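Local coordinates for NADPH-flavin oxidoreductase (Helicobacter pylori, PDB 2H0U) that uses NAD(P)H to reduce flavin as a homodimeric, FMN-dependent oxidoreductase of the nitroreductase family, at the interface of chains A and B. Coordinates in Å, arbitrary orientation; residue numbers count along the deposited sequence, not the author numbering. Chains: chain A/B, NADPH-flavin oxidoreductase.

Contact 1: the interface of chains A and B. Residues chain A 30, 34, 51-53, 55; chain B 213-216.
B:Tyr213 and A:Leu53 lie side by side and point the same way from two parallel strands, the C-terminal strand 213-216 of chain B and strand 49-54 of chain A. This is the strand exchange typical of nitroreductase dimers, in which the C-terminal tail of one subunit extends the sheet of the other. B:Tyr213 buries 89 Å² here and A:Leu53 58 Å². With CG anti to the backbone N (chi1 174°), the tyrosine ring reaches over the partner sheet toward helix 27-38. CG1 of A:Val34 sits over one ring face, 3.8 Å from the centroid and offset toward the rim, while CB of A:Met51, a selenomethionine, meets the ring edge. The phenol tip contacts A:Leu53, its OH lying 3.5 Å from both CB and CD2 of that leucine.

Backbone bonds register the strands. The amide N of B:Glu214 donates to A:Met51 O, A:Leu53 N to B:Glu214 O, and B:Ile216 N to A:Leu53 O at 2.8 Å, so A:Leu53 is held through both its N-H and its carbonyl. On the opposite side of the sheet from the tyrosine, CD1 of B:Ile216 packs on CB of A:Leu52 at 3.8 Å. B:Val215, on the tyrosine side, touches the aliphatic part of A:Lys55. The phenol oxygen also accepts a hydrogen bond from the indole of A:Trp30, whose NE1 donates to B:Tyr213 OH over 3.0 Å, with the oxygen only 1° out of the indole plane.

Contact 2: the interface of chains A and B. Residues chain A 36, 39, 148, 152; chain B 6, 10, 151.
The bent side chain of B:Gln10 crosses A:Val36 at a slant, laying its CG against CG2 of the valine at 3.8 Å and its amide carbon CD against CG1. Its CB meets CD1 of A:Leu39. The curl comes from the torsions: CG is anti to the carbonyl carbon (chi1 -51°) and the chain turns again at chi2, which brings NE2 back to the carbonyl of its own helix, 3.1 Å from B:Val6 O. That bond lies close to the amide plane and may restrain its rotation, with OE1 directed toward water 1. B:Gln10, B:Val6 and B:Met151 are poorly ordered, and the details of their side-chain positions are correspondingly less certain.

B:Val6 crosses A:Val36 at about a right angle, and its CG1 also packs on CB of A:Ala152 at 3.6 Å. Farther along, the methyl CE of the selenomethionine B:Met151 abuts the amide of A:Asn148.

Waters bridge the polar groups across the contact. Water 1 joins B:Gln10 OE1, A:Val36 O and A:Asn148 ND2, the last at 3.0 Å; water 2 links the carbonyl oxygens of B:Gln10 and A:Leu39.

Helix 3-12 of chain B thus rests against helix 27-38 and the C-terminal half of the long helix 131-155 of chain A, while B:Met151 reaches in from the same long helix of its own chain.

Contact 3: the interface of chains A and B. Residues chain A 43, 126, 137, 140-141, 144; chain B 143, 146, 164.
The long helix 131-155 of the nitroreductase fold meets its twin from the other subunit here, beside the FMN site to which B:Glu164 belongs. The carboxylate of this glutamate is inserted among groups of chain A. A:Trp137 NE1 donates to B:Glu164 OE1 over 2.8 Å in an almost straight bond (177° at H), meeting it on the syn side, while A:Ser43 OG reaches the same oxygen at 2.7 Å from the opposite face of the carboxylate plane.

OE2 is also doubly gripped. A:Gln141 comes tip to tip with the glutamate, and A:Gln141 NE2 donates to B:Glu164 OE2 at 3.0 Å on the syn side, its amide turned 86° from the carboxylate. B:Tyr143 OH donates to B:Glu164 OE2 at 2.6 Å on the anti side. Bonds within chain A set the A:Gln141 amide: NE2 also donates to A:Trp137 O, and OE1 accepts from A:Ser43 N at 2.7 Å.

The ring of B:Tyr143 is covered on one face by CB of A:Lys140, 3.7 Å from its centroid and over its centre, with the extended lysine chain continuing along the ring so that CD touches CE1. A:Ile144, with CG1 anti to the carbonyl carbon (chi1 -58°), brings CD1 to B:Tyr143 CD2 at 3.8 Å and to the methyl CE of B:Met146, a selenomethionine.

Contact 4: the interface of chains A and B. Residues chain A 26, 28-29, 32, 156; chain B 2-3.
B:Arg3, the first residue of helix 3-12, has a helical backbone and faces the first turns of helix 27-38 in chain A. It buries 113 Å², far more than any other residue of this contact. Its CG lies between the backbone N and the carbonyl carbon (chi1 81°), the crowded position, and a further bend at chi3 turns the guanidinium across A:Lys28 to A:Asp29.

The guanidinium grips A:Asp29 side-on, with two nitrogens converging on one carboxylate oxygen. B:Arg3 NE forms a salt bridge with A:Asp29 OD1 at 2.9 Å, approaching nearly along the C-O bond direction. B:Arg3 NH2 donates to A:Asp29 OD1 at 3.1 Å from above the carboxylate plane. Both bonds lie close to the guanidinium plane, which is turned 47° from that of the carboxylate. A:Asp29 is tied in turn to the helix start, its backbone N donating to A:Ser26 OG at 3.1 Å.

One face of the guanidinium is covered over its centre by CB of A:Lys28, 3.6 Å from B:Arg3 CZ, and CE of the lysine touches NH1. A:Lys28 NZ lies 4.5 Å from B:Arg3 NH1 without contact, a like-charged pair whose repulsion the carboxylate of A:Asp29 may offset. Closer to the backbone, B:Arg3 CB packs on A:Ala32 CB at 3.9 Å, and CD2 of A:Leu156 lies against B:Arg3 N and the carbonyl carbon of B:Asp2.

The N-terminal end of chain B is thereby laid on the partner beside the start of helix 27-38, with A:Leu156 joining from just beyond helix 131-155.

Contact 1: the interface of chains A and B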
loop_
_atom_site.group_PDB
_atom_site.type_symbol
_atom_site.label_atom_id
_atom_site.label_comp_id
_atom_site.label_asym_id
_atom_site.label_seq_id
_atom_site.Cartn_x
_atom_site.Cartn_y
_atom_site.Cartn_z
ATOM N N TRP A 30 -5.782 19.717 5.816
ATOM C CA TRP A 30 -5.350 19.185 4.512
ATOM C C TRP A 30 -3.820 19.192 4.401
ATOM O O TRP A 30 -3.222 18.231 3.913
ATOM C CB TRP A 30 -6.052 19.859 3.317
ATOM C CG TRP A 30 -5.594 19.189 2.049
ATOM C CD1 TRP A 30 -4.740 19.694 1.083
ATOM C CD2 TRP A 30 -5.891 17.851 1.671
ATOM N NE1 TRP A 30 -4.518 18.722 0.098
ATOM C CE2 TRP A 30 -5.198 17.586 0.451
ATOM C CE3 TRP A 30 -6.681 16.823 2.254
ATOM C CZ2 TRP A 30 -5.266 16.344 -0.202
ATOM C CZ3 TRP A 30 -6.746 15.582 1.591
ATOM C CH2 TRP A 30 -6.030 15.349 0.395
ATOM N N VAL A 34 -1.283 15.986 3.608
ATOM C CA VAL A 34 -0.287 15.966 2.517
ATOM C C VAL A 34 1.084 15.628 3.125
ATOM O O VAL A 34 1.850 14.839 2.559
ATOM C CB VAL A 34 -0.180 17.345 1.798
ATOM C CG1 VAL A 34 1.023 17.320 0.809
ATOM C CG2 VAL A 34 -1.449 17.634 1.060
HETATM N N MSE A 51 2.174 13.396 -5.932
HETATM C CA MSE A 51 0.715 13.517 -5.763
HETATM C C MSE A 51 0.158 14.767 -6.441
HETATM O O MSE A 51 0.758 15.846 -6.312
HETATM C CB MSE A 51 0.414 13.633 -4.263
HETATM C CG MSE A 51 0.710 12.319 -3.516
HETATM SE SE MSE A 51 0.333 12.454 -1.614
HETATM C CE MSE A 51 1.783 13.653 -1.146
ATOM N N LEU A 52 -1.040 14.666 -7.028
ATOM C CA LEU A 52 -1.723 15.814 -7.582
ATOM C C LEU A 52 -3.050 16.007 -6.880
ATOM O O LEU A 52 -3.812 15.045 -6.734
ATOM C CB LEU A 52 -1.983 15.659 -9.117
ATOM C CG LEU A 52 -0.823 15.214 -10.018
ATOM C CD1 LEU A 52 -1.267 14.896 -11.444
ATOM C CD2 LEU A 52 0.318 16.265 -10.032
ATOM N N LEU A 53 -3.321 17.241 -6.444
ATOM C CA LEU A 53 -4.667 17.592 -5.975
ATOM C C LEU A 53 -5.503 18.125 -7.147
ATOM O O LEU A 53 -5.167 19.163 -7.747
ATOM C CB LEU A 53 -4.633 18.634 -4.860
ATOM C CG LEU A 53 -6.019 19.061 -4.318
ATOM C CD1 LEU A 53 -6.666 17.919 -3.499
ATOM C CD2 LEU A 53 -5.939 20.337 -3.484
ATOM N N LYS A 55 -8.079 20.100 -7.991
ATOM C CA LYS A 55 -8.911 21.179 -7.467
ATOM C C LYS A 55 -9.785 21.713 -8.604
ATOM O O LYS A 55 -10.963 22.034 -8.401
ATOM C CB LYS A 55 -8.023 22.279 -6.878
ATOM C CG LYS A 55 -8.755 23.384 -6.180
ATOM C CD LYS A 55 -7.950 23.872 -4.989
ATOM C CE LYS A 55 -8.624 25.059 -4.312
ATOM N NZ LYS A 55 -8.024 26.366 -4.764
ATOM N N TYR B 213 4.236 17.043 -4.471
ATOM C CA TYR B 213 2.827 17.417 -4.363
ATOM C C TYR B 213 2.554 18.666 -5.159
ATOM O O TYR B 213 3.285 19.663 -5.025
ATOM C CB TYR B 213 2.456 17.642 -2.905
ATOM C CG TYR B 213 1.035 18.168 -2.713
ATOM C CD1 TYR B 213 -0.083 17.324 -2.847
ATOM C CD2 TYR B 213 0.826 19.497 -2.344
ATOM C CE1 TYR B 213 -1.388 17.829 -2.642
ATOM C CE2 TYR B 213 -0.435 19.996 -2.147
ATOM C CZ TYR B 213 -1.537 19.166 -2.302
ATOM O OH TYR B 213 -2.785 19.700 -2.085
ATOM N N GLU B 214 1.502 18.624 -5.968
ATOM C CA GLU B 214 1.135 19.797 -6.749
ATOM C C GLU B 214 -0.393 19.945 -6.891
ATOM O O GLU B 214 -1.114 18.956 -7.021
ATOM C CB GLU B 214 1.834 19.701 -8.113
ATOM C CG GLU B 214 1.247 20.534 -9.178
ATOM C CD GLU B 214 2.086 20.530 -10.429
ATOM O OE1 GLU B 214 2.643 19.462 -10.759
ATOM O OE2 GLU B 214 2.185 21.603 -11.056
ATOM N N VAL B 215 -0.882 21.178 -6.866
ATOM C CA VAL B 215 -2.312 21.422 -7.030
ATOM C C VAL B 215 -2.568 21.693 -8.524
ATOM O O VAL B 215 -1.878 22.502 -9.156
ATOM C CB VAL B 215 -2.785 22.588 -6.138
ATOM C CG1 VAL B 215 -4.287 22.851 -6.273
ATOM C CG2 VAL B 215 -2.418 22.327 -4.657
ATOM N N ILE B 216 -3.542 20.990 -9.094
ATOM C CA ILE B 216 -3.955 21.239 -10.456
ATOM C C ILE B 216 -4.965 22.392 -10.388
ATOM O O ILE B 216 -6.056 22.260 -9.808
ATOM C CB ILE B 216 -4.595 20.003 -11.144
ATOM C CG1 ILE B 216 -3.572 18.864 -11.316
ATOM C CG2 ILE B 216 -5.194 20.402 -12.510
ATOM C CD1 ILE B 216 -4.207 17.489 -11.553
#

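Contact 2: the interface of chains A and B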
loop_
_atom_site.group_PDB
_atom_site.type_symbol
_atom_site.label_atom_id
_atom_site.label_comp_id
_atom_site.label_asym_id
_atom_site.label_seq_id
_atom_site.Cartn_x
_atom_site.Cartn_y
_atom_site.Cartn_z
ATOM N N VAL A 36 1.556 13.779 5.838
ATOM C CA VAL A 36 1.501 12.321 6.035
ATOM C C VAL A 36 1.973 11.579 4.767
ATOM O O VAL A 36 2.810 10.668 4.845
ATOM C CB VAL A 36 0.075 11.862 6.480
ATOM C CG1 VAL A 36 -0.053 10.326 6.511
ATOM C CG2 VAL A 36 -0.247 12.435 7.877
ATOM N N LEU A 39 5.735 11.939 4.138
ATOM C CA LEU A 39 6.550 11.174 5.088
ATOM C C LEU A 39 6.409 9.672 4.955
ATOM O O LEU A 39 7.074 8.927 5.695
ATOM C CB LEU A 39 6.191 11.591 6.522
ATOM C CG LEU A 39 6.502 13.072 6.788
ATOM C CD1 LEU A 39 5.950 13.393 8.144
ATOM C CD2 LEU A 39 8.039 13.340 6.766
ATOM N N ASN A 148 -1.519 5.465 4.348
ATOM C CA ASN A 148 -1.149 6.277 5.473
ATOM C C ASN A 148 -2.046 7.536 5.554
ATOM O O ASN A 148 -2.488 7.942 6.655
ATOM C CB ASN A 148 0.341 6.665 5.378
ATOM C CG ASN A 148 1.239 5.514 5.743
ATOM O OD1 ASN A 148 0.745 4.407 5.983
ATOM N ND2 ASN A 148 2.545 5.758 5.817
ATOM N N ALA A 152 -4.536 8.419 8.599
ATOM C CA ALA A 152 -4.395 9.717 9.268
ATOM C C ALA A 152 -5.686 10.541 9.195
ATOM O O ALA A 152 -6.103 11.206 10.191
ATOM C CB ALA A 152 -3.213 10.474 8.624
ATOM N N VAL B 6 -1.079 13.683 14.892
ATOM C CA VAL B 6 -1.102 12.860 13.685
ATOM C C VAL B 6 0.226 12.936 12.931
ATOM O O VAL B 6 0.766 11.912 12.536
ATOM C CB VAL B 6 -2.254 13.250 12.733
ATOM C CG1 VAL B 6 -2.086 12.505 11.404
ATOM C CG2 VAL B 6 -3.630 12.928 13.364
ATOM N N GLN B 10 3.874 10.049 12.374
ATOM C CA GLN B 10 4.529 9.701 11.131
ATOM C C GLN B 10 6.044 9.727 11.285
ATOM O O GLN B 10 6.745 9.119 10.480
ATOM C CB GLN B 10 4.116 10.663 9.997
ATOM C CG GLN B 10 2.586 10.839 9.835
ATOM C CD GLN B 10 1.791 9.534 9.770
ATOM O OE1 GLN B 10 2.140 8.599 9.043
ATOM N NE2 GLN B 10 0.705 9.468 10.564
HETATM N N MSE B 151 1.147 1.275 10.770
HETATM C CA MSE B 151 0.667 2.485 11.389
HETATM C C MSE B 151 -0.048 2.192 12.728
HETATM O O MSE B 151 0.133 2.913 13.708
HETATM C CB MSE B 151 -0.225 3.287 10.404
HETATM C CG MSE B 151 -0.679 4.631 10.982
HETATM SE SE MSE B 151 0.872 5.837 10.886
HETATM C CE MSE B 151 2.013 4.936 9.544
HETATM O O HOH W 1 3.437 8.564 6.514
HETATM O O HOH W 2 6.025 7.726 8.434
#

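Contact 3: the interface of chains A and B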
loop_
_atom_site.group_PDB
_atom_site.type_symbol
_atom_site.label_atom_id
_atom_site.label_comp_id
_atom_site.label_asym_id
_atom_site.label_seq_id
_atom_site.Cartn_x
_atom_site.Cartn_y
_atom_site.Cartn_z
ATOM N N SER A 43 10.318 1.571 -0.642
ATOM C CA SER A 43 11.453 0.673 -0.832
ATOM C C SER A 43 12.703 1.462 -1.243
ATOM O O SER A 43 12.651 2.275 -2.186
ATOM C CB SER A 43 11.107 -0.370 -1.883
ATOM O OG SER A 43 12.139 -1.348 -1.917
HETATM N N MSE A 126 13.558 -9.356 -7.238
HETATM C CA MSE A 126 12.168 -8.938 -7.483
HETATM C C MSE A 126 11.654 -9.102 -8.926
HETATM O O MSE A 126 10.474 -8.832 -9.225
HETATM C CB MSE A 126 11.978 -7.481 -7.014
HETATM C CG MSE A 126 12.422 -7.293 -5.617
HETATM SE SE MSE A 126 11.377 -5.966 -4.659
HETATM C CE MSE A 126 9.749 -5.818 -5.705
ATOM N N TRP A 137 5.944 -1.839 -9.427
ATOM C CA TRP A 137 6.742 -1.801 -8.190
ATOM C C TRP A 137 6.709 -0.402 -7.501
ATOM O O TRP A 137 6.442 -0.283 -6.302
ATOM C CB TRP A 137 8.192 -2.245 -8.444
ATOM C CG TRP A 137 9.072 -2.057 -7.235
ATOM C CD1 TRP A 137 9.062 -2.797 -6.069
ATOM C CD2 TRP A 137 10.084 -1.050 -7.074
ATOM N NE1 TRP A 137 10.019 -2.294 -5.203
ATOM C CE2 TRP A 137 10.662 -1.237 -5.807
ATOM C CE3 TRP A 137 10.556 0.002 -7.899
ATOM C CZ2 TRP A 137 11.703 -0.413 -5.323
ATOM C CZ3 TRP A 137 11.590 0.824 -7.424
ATOM C CH2 TRP A 137 12.163 0.589 -6.133
ATOM N N LYS A 140 3.157 0.153 -6.092
ATOM C CA LYS A 140 2.995 -0.442 -4.745
ATOM C C LYS A 140 3.387 0.543 -3.614
ATOM O O LYS A 140 2.708 0.605 -2.565
ATOM C CB LYS A 140 3.828 -1.750 -4.645
ATOM C CG LYS A 140 3.245 -2.904 -5.499
ATOM C CD LYS A 140 4.185 -4.156 -5.440
ATOM C CE LYS A 140 3.838 -5.064 -6.638
ATOM N NZ LYS A 140 4.513 -6.415 -6.424
ATOM N N GLN A 141 4.491 1.269 -3.810
ATOM C CA GLN A 141 4.957 2.208 -2.788
ATOM C C GLN A 141 3.883 3.291 -2.592
ATOM O O GLN A 141 3.613 3.689 -1.455
ATOM C CB GLN A 141 6.299 2.881 -3.181
ATOM C CG GLN A 141 7.390 1.887 -3.759
ATOM C CD GLN A 141 7.647 0.690 -2.862
ATOM O OE1 GLN A 141 7.896 0.834 -1.665
ATOM N NE2 GLN A 141 7.608 -0.500 -3.448
ATOM N N ILE A 144 1.132 2.463 -0.103
ATOM C CA ILE A 144 1.509 2.798 1.293
ATOM C C ILE A 144 1.199 4.284 1.561
ATOM O O ILE A 144 0.591 4.643 2.558
ATOM C CB ILE A 144 2.999 2.520 1.590
ATOM C CG1 ILE A 144 3.309 1.058 1.318
ATOM C CG2 ILE A 144 3.355 2.939 3.083
ATOM C CD1 ILE A 144 4.900 0.769 1.463
ATOM N N TYR B 143 -0.112 -4.111 0.124
ATOM C CA TYR B 143 0.729 -3.017 0.676
ATOM C C TYR B 143 -0.128 -2.138 1.582
ATOM O O TYR B 143 0.372 -1.592 2.550
ATOM C CB TYR B 143 1.424 -2.207 -0.426
ATOM C CG TYR B 143 2.753 -2.829 -0.900
ATOM C CD1 TYR B 143 2.786 -4.138 -1.394
ATOM C CD2 TYR B 143 3.968 -2.126 -0.806
ATOM C CE1 TYR B 143 4.000 -4.761 -1.823
ATOM C CE2 TYR B 143 5.187 -2.714 -1.254
ATOM C CZ TYR B 143 5.167 -4.041 -1.745
ATOM O OH TYR B 143 6.292 -4.682 -2.169
HETATM N N MSE B 146 -0.375 -4.119 4.842
HETATM C CA MSE B 146 0.880 -3.994 5.621
HETATM C C MSE B 146 1.046 -2.579 6.192
HETATM O O MSE B 146 1.417 -2.408 7.366
HETATM C CB MSE B 146 2.091 -4.367 4.726
HETATM C CG MSE B 146 3.409 -4.035 5.394
HETATM SE SE MSE B 146 4.959 -4.274 4.225
HETATM C CE MSE B 146 4.681 -2.755 3.009
ATOM N N GLU B 164 11.302 -5.868 1.536
ATOM C CA GLU B 164 11.283 -6.436 0.196
ATOM C C GLU B 164 12.584 -7.192 -0.115
ATOM O O GLU B 164 12.645 -7.886 -1.122
ATOM C CB GLU B 164 11.102 -5.320 -0.866
ATOM C CG GLU B 164 9.641 -4.821 -1.026
ATOM C CD GLU B 164 9.543 -3.684 -2.063
ATOM O OE1 GLU B 164 10.576 -3.352 -2.680
ATOM O OE2 GLU B 164 8.427 -3.178 -2.295
#

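Contact 4: the interface of chains A and B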
loop_
_atom_site.group_PDB
_atom_site.type_symbol
_atom_site.label_atom_id
_atom_site.label_comp_id
_atom_site.label_asym_id
_atom_site.label_seq_id
_atom_site.Cartn_x
_atom_site.Cartn_y
_atom_site.Cartn_z
ATOM N N SER A 26 -10.377 21.599 6.485
ATOM C CA SER A 26 -9.731 22.889 6.695
ATOM C C SER A 26 -8.351 22.919 6.037
ATOM O O SER A 26 -7.699 21.865 5.832
ATOM C CB SER A 26 -9.582 23.156 8.201
ATOM O OG SER A 26 -8.525 22.362 8.717
ATOM N N LYS A 28 -5.522 23.757 7.233
ATOM C CA LYS A 28 -4.483 23.173 8.067
ATOM C C LYS A 28 -4.566 21.640 8.159
ATOM O O LYS A 28 -3.523 20.976 8.105
ATOM C CB LYS A 28 -4.480 23.831 9.442
ATOM C CG LYS A 28 -3.617 25.099 9.424
ATOM C CD LYS A 28 -4.119 26.081 10.452
ATOM C CE LYS A 28 -3.442 25.924 11.792
ATOM N NZ LYS A 28 -3.563 27.214 12.580
ATOM N N ASP A 29 -5.786 21.093 8.262
ATOM C CA ASP A 29 -5.951 19.628 8.268
ATOM C C ASP A 29 -5.455 19.055 6.929
ATOM O O ASP A 29 -4.802 18.002 6.901
ATOM C CB ASP A 29 -7.389 19.182 8.540
ATOM C CG ASP A 29 -7.785 19.289 10.022
ATOM O OD1 ASP A 29 -6.909 19.545 10.884
ATOM O OD2 ASP A 29 -8.985 19.099 10.306
ATOM N N ALA A 32 -1.739 18.911 6.764
ATOM C CA ALA A 32 -1.208 17.786 7.585
ATOM C C ALA A 32 -1.314 16.458 6.852
ATOM O O ALA A 32 -0.381 15.647 6.901
ATOM C CB ALA A 32 -1.916 17.681 8.925
ATOM N N LEU A 156 -8.161 12.061 12.217
ATOM C CA LEU A 156 -8.726 13.422 12.287
ATOM C C LEU A 156 -10.235 13.504 12.134
ATOM O O LEU A 156 -10.779 14.597 12.153
ATOM C CB LEU A 156 -8.081 14.344 11.240
ATOM C CG LEU A 156 -6.604 14.680 11.443
ATOM C CD1 LEU A 156 -6.024 15.418 10.231
ATOM C CD2 LEU A 156 -6.420 15.504 12.746
ATOM N N ASP B 2 -5.133 15.519 17.635
ATOM C CA ASP B 2 -5.095 16.683 16.703
ATOM C C ASP B 2 -4.062 16.494 15.600
ATOM O O ASP B 2 -3.370 15.488 15.563
ATOM C CB ASP B 2 -4.855 17.986 17.477
ATOM C CG ASP B 2 -3.500 18.044 18.157
ATOM O OD1 ASP B 2 -2.538 17.388 17.699
ATOM O OD2 ASP B 2 -3.397 18.780 19.170
ATOM N N ARG B 3 -3.964 17.463 14.698
ATOM C CA ARG B 3 -3.099 17.294 13.527
ATOM C C ARG B 3 -1.621 17.214 13.945
ATOM O O ARG B 3 -0.824 16.495 13.334
ATOM C CB ARG B 3 -3.401 18.400 12.491
ATOM C CG ARG B 3 -2.758 19.718 12.750
ATOM C CD ARG B 3 -3.145 20.744 11.702
ATOM N NE ARG B 3 -4.573 21.041 11.739
ATOM C CZ ARG B 3 -5.124 22.015 12.459
ATOM N NH1 ARG B 3 -4.371 22.822 13.206
ATOM N NH2 ARG B 3 -6.440 22.198 12.423
#

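Helix 27-38 of chain A runs through contacts 1, 2 and 4, meeting the C-terminal strand of chain B in contact 1 and its helix 3-12 in contacts 2 and 4. Contacts 2 and 4 are neighbours, their C-alpha centres about 12 Å apart, whereas contacts 3 and 4 are separated by about 27 Å. Helix 131-155 connects contacts 2 and 3, about 16 Å apart, with A:Leu156 of contact 4 just past its end. Repeated by the two-fold, the contacts clasp both chain termini onto the partner and bring groups of one subunit against FMN-pocket residues of the other, consistent with a stable functional dimer.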